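GTPase-activating protein skywalker (Drosophila melanogaster, PDB 5HJQ) acts as a GTPase-activating protein for Rab35, binds phosphoinositides through its TBC domain, and regulates endosomal recycling and turnover of synaptic vesicle proteins. Local coordinates at residues S149-A161 with R174-Y186. Sequence-based numbering, arbitrary orientation.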
# COMPACT_ATOMS: atom_id res chain seq x y z
N SER A 149 -8.77 -25.01 -5.83
CA SER A 149 -8.20 -26.09 -5.02
C SER A 149 -8.44 -25.85 -3.53
O SER A 149 -8.65 -24.71 -3.10
CB SER A 149 -6.71 -26.22 -5.30
OG SER A 149 -6.05 -26.90 -4.24
N GLU A 150 -8.42 -26.92 -2.75
CA GLU A 150 -8.40 -26.80 -1.29
C GLU A 150 -6.97 -27.00 -0.82
O GLU A 150 -6.57 -26.49 0.24
CB GLU A 150 -9.36 -27.79 -0.63
N LYS A 151 -6.20 -27.74 -1.61
CA LYS A 151 -4.77 -27.89 -1.37
C LYS A 151 -4.12 -26.51 -1.35
O LYS A 151 -4.38 -25.70 -2.23
CB LYS A 151 -4.11 -28.77 -2.44
CG LYS A 151 -4.84 -30.08 -2.72
CD LYS A 151 -5.31 -30.15 -4.17
CE LYS A 151 -4.14 -30.22 -5.15
NZ LYS A 151 -4.58 -30.66 -6.51
N PRO A 152 -3.30 -26.24 -0.33
CA PRO A 152 -2.60 -24.96 -0.25
C PRO A 152 -1.77 -24.70 -1.51
O PRO A 152 -0.96 -25.54 -1.91
CB PRO A 152 -1.70 -25.11 0.98
CG PRO A 152 -1.63 -26.59 1.24
CD PRO A 152 -2.94 -27.13 0.79
N ILE A 153 -1.99 -23.54 -2.13
CA ILE A 153 -1.38 -23.23 -3.41
C ILE A 153 0.05 -22.70 -3.24
O ILE A 153 0.33 -21.96 -2.30
CB ILE A 153 -2.21 -22.19 -4.18
CG1 ILE A 153 -3.70 -22.52 -4.06
CG2 ILE A 153 -1.78 -22.12 -5.64
CD1 ILE A 153 -4.60 -21.57 -4.83
N MET A 154 0.93 -23.10 -4.15
CA MET A 154 2.31 -22.64 -4.13
C MET A 154 2.45 -21.28 -4.80
O MET A 154 2.01 -21.08 -5.94
CB MET A 154 3.23 -23.66 -4.82
CG MET A 154 4.58 -23.11 -5.22
SD MET A 154 5.74 -24.41 -5.68
CE MET A 154 4.70 -25.44 -6.70
N LEU A 155 3.06 -20.34 -4.08
CA LEU A 155 3.21 -18.97 -4.56
C LEU A 155 4.50 -18.78 -5.35
O LEU A 155 5.50 -19.44 -5.08
CB LEU A 155 3.17 -18.00 -3.38
CG LEU A 155 1.94 -18.17 -2.48
CD1 LEU A 155 2.01 -17.21 -1.31
CD2 LEU A 155 0.66 -17.96 -3.28
N PRO A 156 4.47 -17.89 -6.35
CA PRO A 156 5.67 -17.55 -7.12
C PRO A 156 6.71 -16.86 -6.25
O PRO A 156 6.35 -16.21 -5.27
CB PRO A 156 5.14 -16.60 -8.20
CG PRO A 156 3.83 -16.11 -7.68
CD PRO A 156 3.27 -17.22 -6.87
N ALA A 157 7.98 -17.00 -6.61
CA ALA A 157 9.09 -16.58 -5.75
C ALA A 157 9.14 -15.08 -5.47
O ALA A 157 9.84 -14.65 -4.55
CB ALA A 157 10.41 -17.03 -6.37
N PHE A 158 8.42 -14.27 -6.24
CA PHE A 158 8.50 -12.83 -6.05
C PHE A 158 7.77 -12.37 -4.79
O PHE A 158 7.95 -11.24 -4.34
CB PHE A 158 7.99 -12.06 -7.28
CG PHE A 158 6.51 -12.21 -7.55
CD1 PHE A 158 5.57 -11.54 -6.78
CD2 PHE A 158 6.06 -12.96 -8.62
CE1 PHE A 158 4.22 -11.66 -7.04
CE2 PHE A 158 4.71 -13.08 -8.89
CZ PHE A 158 3.79 -12.43 -8.09
N VAL A 159 6.95 -13.25 -4.21
CA VAL A 159 6.22 -12.89 -3.00
C VAL A 159 7.15 -12.94 -1.79
O VAL A 159 8.07 -13.76 -1.74
CB VAL A 159 5.00 -13.81 -2.76
CG1 VAL A 159 4.07 -13.82 -3.97
CG2 VAL A 159 5.45 -15.22 -2.40
N ASP A 160 6.92 -12.05 -0.84
CA ASP A 160 7.58 -12.13 0.45
C ASP A 160 6.81 -13.14 1.28
O ASP A 160 5.71 -12.84 1.76
CB ASP A 160 7.62 -10.76 1.13
CG ASP A 160 8.47 -10.74 2.39
OD1 ASP A 160 8.62 -11.79 3.05
OD2 ASP A 160 8.99 -9.66 2.73
N ALA A 161 7.37 -14.33 1.43
CA ALA A 161 6.72 -15.42 2.16
C ALA A 161 6.32 -14.98 3.57
O ALA A 161 5.31 -15.44 4.11
CB ALA A 161 7.64 -16.63 2.23
N ARG A 174 -8.10 -16.29 0.96
CA ARG A 174 -6.66 -16.44 0.81
C ARG A 174 -6.31 -17.30 -0.40
O ARG A 174 -5.36 -17.01 -1.13
CB ARG A 174 -6.05 -17.05 2.08
CG ARG A 174 -6.28 -16.24 3.34
CD ARG A 174 -5.66 -16.92 4.56
NE ARG A 174 -6.56 -16.87 5.71
CZ ARG A 174 -7.24 -17.91 6.18
NH1 ARG A 174 -7.12 -19.09 5.61
NH2 ARG A 174 -8.03 -17.76 7.24
N ALA A 175 -7.07 -18.38 -0.59
CA ALA A 175 -6.83 -19.31 -1.69
C ALA A 175 -7.03 -18.61 -3.03
O ALA A 175 -6.35 -18.93 -4.01
CB ALA A 175 -7.75 -20.51 -1.58
N VAL A 176 -7.96 -17.67 -3.07
CA VAL A 176 -8.22 -16.89 -4.27
C VAL A 176 -7.04 -15.95 -4.55
O VAL A 176 -6.59 -15.83 -5.69
CB VAL A 176 -9.52 -16.07 -4.14
CG1 VAL A 176 -9.58 -14.98 -5.18
CG2 VAL A 176 -10.73 -16.99 -4.23
N ALA A 177 -6.56 -15.30 -3.49
CA ALA A 177 -5.38 -14.45 -3.58
C ALA A 177 -4.20 -15.23 -4.14
O ALA A 177 -3.51 -14.77 -5.04
CB ALA A 177 -5.04 -13.87 -2.22
N ASP A 178 -3.99 -16.43 -3.60
CA ASP A 178 -2.93 -17.31 -4.06
C ASP A 178 -3.06 -17.62 -5.55
O ASP A 178 -2.06 -17.73 -6.26
CB ASP A 178 -2.92 -18.62 -3.26
CG ASP A 178 -2.67 -18.40 -1.79
OD1 ASP A 178 -2.00 -17.40 -1.44
OD2 ASP A 178 -3.13 -19.22 -0.97
N ARG A 179 -4.29 -17.76 -6.02
CA ARG A 179 -4.53 -18.04 -7.43
C ARG A 179 -4.21 -16.82 -8.29
O ARG A 179 -3.64 -16.96 -9.37
CB ARG A 179 -5.98 -18.48 -7.66
CG ARG A 179 -6.30 -18.73 -9.13
CD ARG A 179 -7.46 -19.70 -9.29
NE ARG A 179 -8.73 -19.15 -8.83
CZ ARG A 179 -9.88 -19.82 -8.83
NH1 ARG A 179 -9.91 -21.07 -9.26
NH2 ARG A 179 -10.99 -19.24 -8.40
N ILE A 180 -4.58 -15.64 -7.81
CA ILE A 180 -4.34 -14.41 -8.57
C ILE A 180 -2.84 -14.14 -8.76
O ILE A 180 -2.40 -13.85 -9.87
CB ILE A 180 -4.98 -13.19 -7.88
CG1 ILE A 180 -6.50 -13.32 -7.86
CG2 ILE A 180 -4.59 -11.91 -8.61
CD1 ILE A 180 -7.20 -12.07 -7.37
N VAL A 181 -2.07 -14.25 -7.69
CA VAL A 181 -0.64 -13.97 -7.77
C VAL A 181 0.08 -15.02 -8.61
O VAL A 181 1.09 -14.73 -9.25
CB VAL A 181 0.02 -13.90 -6.36
CG1 VAL A 181 -0.60 -12.77 -5.55
CG2 VAL A 181 -0.12 -15.22 -5.62
N ASN A 182 -0.45 -16.24 -8.63
CA ASN A 182 0.07 -17.29 -9.50
C ASN A 182 -0.14 -16.93 -10.96
O ASN A 182 0.77 -17.08 -11.78
CB ASN A 182 -0.59 -18.63 -9.19
CG ASN A 182 0.20 -19.45 -8.19
OD1 ASN A 182 0.93 -20.37 -8.55
ND2 ASN A 182 0.06 -19.12 -6.91
N VAL A 183 -1.34 -16.45 -11.27
CA VAL A 183 -1.68 -16.02 -12.62
C VAL A 183 -0.81 -14.83 -13.04
O VAL A 183 -0.27 -14.81 -14.15
CB VAL A 183 -3.17 -15.63 -12.72
CG1 VAL A 183 -3.44 -14.92 -14.04
CG2 VAL A 183 -4.06 -16.86 -12.57
N LEU A 184 -0.68 -13.85 -12.15
CA LEU A 184 0.15 -12.68 -12.41
C LEU A 184 1.59 -13.08 -12.69
O LEU A 184 2.18 -12.63 -13.68
CB LEU A 184 0.09 -11.70 -11.24
CG LEU A 184 -1.17 -10.83 -11.24
CD1 LEU A 184 -1.25 -9.95 -10.01
CD2 LEU A 184 -1.22 -9.99 -12.51
N GLY A 185 2.14 -13.95 -11.85
CA GLY A 185 3.49 -14.46 -12.04
C GLY A 185 3.64 -15.18 -13.37
O GLY A 185 4.71 -15.18 -13.98
N TYR A 186 2.55 -15.80 -13.82
CA TYR A 186 2.54 -16.55 -15.07
C TYR A 186 2.48 -15.63 -16.29
O TYR A 186 3.13 -15.89 -17.31
CB TYR A 186 1.36 -17.52 -15.10
CG TYR A 186 1.15 -18.21 -16.42
CD1 TYR A 186 2.09 -19.11 -16.92
CD2 TYR A 186 -0.01 -18.00 -17.16
CE1 TYR A 186 1.89 -19.75 -18.14
CE2 TYR A 186 -0.23 -18.64 -18.37
CZ TYR A 186 0.73 -19.52 -18.85
OH TYR A 186 0.52 -20.16 -20.05
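The side-chain amide of Asn182 links the irregular loop 149-161 to the helix: its ND2 donates to Met154 O at 2.9 Å, with the acceptor almost in the amide plane but the nitrogen above the carbonyl plane. The same ND2 reaches back one turn to Asp178 O, which also accepts the backbone N of Asn182 from the opposite face. Two acceptors share this nitrogen, but the bond to Met154 O is bent (142°) and Asn182 OD1, itself an acceptor, lies equally close to that oxygen: a strained grip. A leucine here would probably leave Met154 O without its donor on the helix and cost Asp178 O its second donor. Apolar groups pack the flanks. Ile153 directs CD1 over the first turns of the helix, 3.3 Å from Ala175 O and 3.7 Å from Asp178 CB; chi1 of -42° sets CG1 beside the backbone N and CG2 anti to it, facing the Asn182 amide. Leu155 lays CD2 between Asp178, whose OD1 is hydrogen-bonded to Tyr198 OH, and Val181 CG2, 3.7 Å away. Pro156 sets CG 3.4 Å from Val181 O, and the Phe158 ring turns its edge to the helix, CE2 lying 3.6 Å from Gly185 CA. Pro156 to Val159 form a type I beta turn. Far from the inositol phosphate pocket, this irregular connection lies along the helix 171-187 that follows it, within the all-helical Rab-GAP TBC domain.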